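Local atomic coordinates of DUF5063 domain-containing protein (Bacteroides fragilis, PDB entry 3NRH), a protein that is of unknown function but folds as a predominantly alpha-helical protein of the DUF5063 family. Residues 10-16 / 52-57; 56-62 / 140-146. All coordinates share one frame; numbering follows the deposited sequence.

Contact 1 of 2, residues 10-16 / 52-57; sequences DKNVIEF and KASMLP
Lys52 and Glu15 form the salt bridge of this contact. Lys52 NZ donates to Glu15 OE1 at 2.8 Å, from above the carboxylate plane (53° out of it). The lysine chain bends at its second torsion (chi2 -55°), which carries its CD and CE past CB of Glu15. A water joins the two backbones. It donates to Asn12 O and to Lys52 O, both at 2.7 Å. Asn12 O also accepts from Phe16 N within its own helix, while Lys52 O takes a weak bond from Met55 N.

Before helix 11-28, Asp10 is the N-cap. Asp10 OD2 accepts from Asn12 N at 3.0 Å, the N-H coming from above the carboxylate plane. The same carboxylate lies against CD and CG of the Pro57 ring. Asn12 OD1 approaches Met55 O, but both are acceptors and no bond joins them.

The apolar part centres on Phe16. CD1 of Leu56 sits 4.0 Å from the centroid of the Phe16 ring, over one face, in a CH-pi contact. Lys52 CB lies in plane at the ring edge, and Ala53 CB touches CE1. The other methyl of Leu56, CD2, reaches Phe16 CB at 3.6 Å. Val13 CG2 packs on Pro57 CD.

No direct hydrogen bond joins the two backbones. Asn12 O and Lys52 O are both acceptors and cannot bond each other, so the water supplies the donors; side chains hold the rest.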
# COMPACT_ATOMS: atom_id res chain seq x y z
N ASP A 10 2.37 3.56 23.06
CA ASP A 10 1.39 2.75 22.35
C ASP A 10 2.08 1.71 21.46
O ASP A 10 3.07 2.00 20.80
CB ASP A 10 0.50 3.65 21.49
CG ASP A 10 -0.69 2.92 20.91
OD1 ASP A 10 -1.63 2.62 21.67
OD2 ASP A 10 -0.67 2.64 19.70
N LYS A 11 1.54 0.49 21.46
CA LYS A 11 2.10 -0.60 20.67
C LYS A 11 2.14 -0.25 19.18
O LYS A 11 3.06 -0.64 18.46
CB LYS A 11 1.27 -1.87 20.87
CG LYS A 11 -0.15 -1.80 20.32
CD LYS A 11 -0.98 -3.00 20.75
CE LYS A 11 -2.27 -3.12 19.95
NZ LYS A 11 -3.10 -1.90 20.02
N ASN A 12 1.13 0.49 18.72
CA ASN A 12 1.05 0.89 17.32
C ASN A 12 2.08 1.97 17.02
O ASN A 12 2.59 2.06 15.90
CB ASN A 12 -0.36 1.40 17.02
CG ASN A 12 -1.41 0.30 17.06
OD1 ASN A 12 -2.53 0.52 17.52
ND2 ASN A 12 -1.04 -0.88 16.58
N VAL A 13 2.38 2.79 18.02
CA VAL A 13 3.37 3.84 17.83
C VAL A 13 4.75 3.21 17.62
O VAL A 13 5.49 3.60 16.72
CB VAL A 13 3.41 4.80 19.04
CG1 VAL A 13 4.58 5.75 18.91
CG2 VAL A 13 2.11 5.58 19.11
N ILE A 14 5.08 2.23 18.46
CA ILE A 14 6.37 1.54 18.37
C ILE A 14 6.59 0.91 16.99
O ILE A 14 7.65 1.06 16.39
CB ILE A 14 6.47 0.43 19.44
CG1 ILE A 14 6.29 1.05 20.83
CG2 ILE A 14 7.81 -0.30 19.33
CD1 ILE A 14 7.27 2.16 21.13
N GLU A 15 5.59 0.19 16.49
CA GLU A 15 5.72 -0.44 15.19
C GLU A 15 5.85 0.61 14.08
O GLU A 15 6.54 0.37 13.09
CB GLU A 15 4.52 -1.35 14.91
CG GLU A 15 4.40 -2.49 15.90
CD GLU A 15 3.53 -3.62 15.39
OE1 GLU A 15 2.43 -3.34 14.88
OE2 GLU A 15 3.96 -4.79 15.50
N PHE A 16 5.20 1.75 14.25
CA PHE A 16 5.30 2.82 13.25
C PHE A 16 6.73 3.36 13.26
O PHE A 16 7.33 3.56 12.20
CB PHE A 16 4.33 3.96 13.57
CG PHE A 16 4.41 5.11 12.61
CD1 PHE A 16 4.09 4.94 11.27
CD2 PHE A 16 4.84 6.36 13.05
CE1 PHE A 16 4.20 6.01 10.37
CE2 PHE A 16 4.95 7.43 12.16
CZ PHE A 16 4.63 7.26 10.82
N LYS A 52 0.95 1.10 9.00
CA LYS A 52 1.29 1.47 10.37
C LYS A 52 0.84 2.89 10.71
O LYS A 52 0.42 3.16 11.83
CB LYS A 52 2.80 1.31 10.59
CG LYS A 52 3.28 -0.14 10.51
CD LYS A 52 2.49 -1.03 11.48
CE LYS A 52 2.78 -2.50 11.27
NZ LYS A 52 1.88 -3.36 12.10
N ALA A 53 0.90 3.80 9.74
CA ALA A 53 0.46 5.17 9.98
C ALA A 53 -1.05 5.17 10.20
O ALA A 53 -1.56 5.88 11.08
CB ALA A 53 0.81 6.05 8.79
N SER A 54 -1.76 4.36 9.42
CA SER A 54 -3.21 4.26 9.51
C SER A 54 -3.67 3.66 10.83
O SER A 54 -4.80 3.87 11.25
CB SER A 54 -3.76 3.41 8.36
OG SER A 54 -3.42 3.96 7.10
N MSE A 55 -2.79 2.90 11.48
CA MSE A 55 -3.12 2.25 12.74
C MSE A 55 -2.72 3.02 13.99
O MSE A 55 -2.94 2.55 15.11
CB MSE A 55 -2.49 0.86 12.78
CG MSE A 55 -3.08 -0.08 11.74
SE MSE A 55 -2.22 -1.81 11.74
CE MSE A 55 -3.09 -2.57 13.29
N LEU A 56 -2.14 4.20 13.80
CA LEU A 56 -1.72 5.02 14.92
C LEU A 56 -2.90 5.47 15.77
O LEU A 56 -4.01 5.61 15.27
CB LEU A 56 -0.96 6.25 14.42
CG LEU A 56 0.44 5.98 13.86
CD1 LEU A 56 1.02 7.25 13.28
CD2 LEU A 56 1.32 5.44 14.98
N PRO A 57 -2.68 5.67 17.07
CA PRO A 57 -3.76 6.11 17.95
C PRO A 57 -3.95 7.62 17.81
O PRO A 57 -3.09 8.30 17.25
CB PRO A 57 -3.26 5.70 19.34
CG PRO A 57 -1.79 5.92 19.22
CD PRO A 57 -1.47 5.32 17.85
O HOH W 1 0.99 1.43 13.76

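Contact 2 of 2, residues 56-62 / 140-146; sequences LPKCEMI and DSLAICQ
The carboxamide of Gln146 and the carboxylate of Asp140 are the flat groups here, and both meet the backbone of 56-62 at their polar edges. At one end of the amide, Gln146 OE1 accepts from Cys59 N at 3.2 Å, in the carbonyl plane and on a lone pair. At the other, Gln146 NE2 donates to Pro57 O at 2.8 Å. Pro57 O is tilted 22° from the amide plane, and the donor stands above the Pro57 carbonyl plane (50° out of it). Gln146 NE2 also lies 3.6 Å from Leu56 CB. The glutamine chain is extended, with CG anti to the backbone N (chi1 173°), which lets the amide span Pro57 to Cys59. These two bonds fix which end of the amide is oxygen.

Six residues earlier on the helix, Asp140 OD1 accepts from Ile62 N at 3.0 Å, on the syn side, somewhat out of the carboxylate plane. Asp140 OD2 is hydrogen-bonded to Gly63 N, just past the segment. The carboxylate thereby takes two successive backbone N-H groups.

Between these polar ends the packing is apolar. Cys59 SG meets Leu142 CD2 at 3.3 Å, while Cys59 CB faces Ala143 CB. The selenomethionine Met61 is bent at chi2 and chi3, and Met61 SE rests on Ala143 CB at 3.7 Å.

This is an irregular loop laid along a helix of an alpha-helical fold, with helix side chains capturing its peptide groups.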
# COMPACT_ATOMS: atom_id res chain seq x y z
N LEU A 56 -2.14 4.20 13.80
CA LEU A 56 -1.72 5.02 14.92
C LEU A 56 -2.90 5.47 15.77
O LEU A 56 -4.01 5.61 15.27
CB LEU A 56 -0.96 6.25 14.42
CG LEU A 56 0.44 5.98 13.86
CD1 LEU A 56 1.02 7.25 13.28
CD2 LEU A 56 1.32 5.44 14.98
N PRO A 57 -2.68 5.67 17.07
CA PRO A 57 -3.76 6.11 17.95
C PRO A 57 -3.95 7.62 17.81
O PRO A 57 -3.09 8.30 17.25
CB PRO A 57 -3.26 5.70 19.34
CG PRO A 57 -1.79 5.92 19.22
CD PRO A 57 -1.47 5.32 17.85
N LYS A 58 -5.06 8.13 18.32
CA LYS A 58 -5.35 9.55 18.25
C LYS A 58 -4.39 10.34 19.14
O LYS A 58 -4.24 10.04 20.33
CB LYS A 58 -6.80 9.81 18.69
CG LYS A 58 -7.83 9.23 17.73
CD LYS A 58 -9.23 9.21 18.34
CE LYS A 58 -9.33 8.18 19.46
NZ LYS A 58 -10.72 8.06 19.98
N CYS A 59 -3.73 11.33 18.56
CA CYS A 59 -2.78 12.16 19.29
C CYS A 59 -3.24 13.61 19.39
O CYS A 59 -3.86 14.13 18.47
CB CYS A 59 -1.41 12.10 18.61
SG CYS A 59 -0.72 10.44 18.46
N GLU A 60 -2.93 14.25 20.51
CA GLU A 60 -3.31 15.64 20.73
C GLU A 60 -2.07 16.50 20.95
O GLU A 60 -1.11 16.06 21.58
CB GLU A 60 -4.22 15.75 21.95
CG GLU A 60 -3.58 15.27 23.24
CD GLU A 60 -4.45 15.53 24.46
OE1 GLU A 60 -5.61 15.07 24.48
OE2 GLU A 60 -3.96 16.19 25.40
N MSE A 61 -2.09 17.72 20.43
CA MSE A 61 -0.98 18.65 20.59
C MSE A 61 -0.92 19.14 22.05
O MSE A 61 -1.96 19.46 22.63
CB MSE A 61 -1.18 19.86 19.68
CG MSE A 61 -0.83 19.62 18.21
SE MSE A 61 1.00 19.05 18.02
CE MSE A 61 1.87 20.38 19.11
N ILE A 62 0.27 19.15 22.65
CA ILE A 62 0.45 19.66 24.01
C ILE A 62 0.90 21.10 23.80
O ILE A 62 0.51 22.02 24.50
CB ILE A 62 1.59 18.94 24.77
CG1 ILE A 62 1.25 17.46 24.94
CG2 ILE A 62 1.93 19.68 26.06
CD1 ILE A 62 -0.12 17.15 25.42
N ASP A 140 4.39 15.61 20.60
CA ASP A 140 4.03 16.61 19.60
C ASP A 140 4.53 16.28 18.21
O ASP A 140 3.83 16.51 17.23
CB ASP A 140 4.52 17.99 20.05
CG ASP A 140 3.63 18.59 21.13
OD1 ASP A 140 2.78 17.85 21.66
OD2 ASP A 140 3.78 19.79 21.45
N SER A 141 5.74 15.72 18.11
CA SER A 141 6.26 15.36 16.79
C SER A 141 5.39 14.26 16.19
O SER A 141 5.15 14.23 14.98
CB SER A 141 7.73 14.89 16.89
OG SER A 141 7.87 13.72 17.68
N LEU A 142 4.90 13.37 17.04
CA LEU A 142 4.02 12.28 16.59
C LEU A 142 2.70 12.87 16.09
O LEU A 142 2.22 12.53 15.01
CB LEU A 142 3.74 11.31 17.73
CG LEU A 142 2.72 10.21 17.41
CD1 LEU A 142 3.27 9.33 16.30
CD2 LEU A 142 2.43 9.38 18.66
N ALA A 143 2.11 13.75 16.89
CA ALA A 143 0.85 14.39 16.53
C ALA A 143 0.97 15.12 15.19
O ALA A 143 0.08 15.02 14.35
CB ALA A 143 0.42 15.37 17.62
N ILE A 144 2.06 15.85 15.00
CA ILE A 144 2.27 16.58 13.75
C ILE A 144 2.39 15.62 12.57
O ILE A 144 1.77 15.82 11.53
CB ILE A 144 3.55 17.43 13.83
CG1 ILE A 144 3.34 18.59 14.80
CG2 ILE A 144 3.92 17.96 12.44
CD1 ILE A 144 4.57 19.43 15.03
N CYS A 145 3.19 14.57 12.74
CA CYS A 145 3.37 13.59 11.68
C CYS A 145 2.04 12.93 11.32
O CYS A 145 1.73 12.75 10.14
CB CYS A 145 4.37 12.52 12.13
SG CYS A 145 4.83 11.36 10.83
N GLN A 146 1.26 12.57 12.33
CA GLN A 146 -0.04 11.95 12.08
C GLN A 146 -1.00 12.91 11.38
O GLN A 146 -1.75 12.51 10.49
CB GLN A 146 -0.67 11.48 13.39
CG GLN A 146 -2.09 10.98 13.23
CD GLN A 146 -2.70 10.54 14.54
OE1 GLN A 146 -2.89 11.35 15.45
NE2 GLN A 146 -3.01 9.25 14.65

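From the N terminus, helix 11-28 comes first, and contact 1 joins its start to the end of helix 35-54 and the first residues of the loop after it. This closes a mostly helical loop of 35 residues. Contact 2 then lays the loop after helix 35-54 on helix 135-169, closing a longer loop of 77 residues. The contacts follow in series, neither nesting nor crossing, and share Leu56 and Pro57. Their centres lie about 11 Å apart. They also meet directly: Val13 CG2 packs on Leu142 CD2, and Phe16 CZ on Cys145 SG. Together they tie the N-terminal part of helix 11-28, the end of helix 35-54 with its following loop, and the early part of helix 135-169.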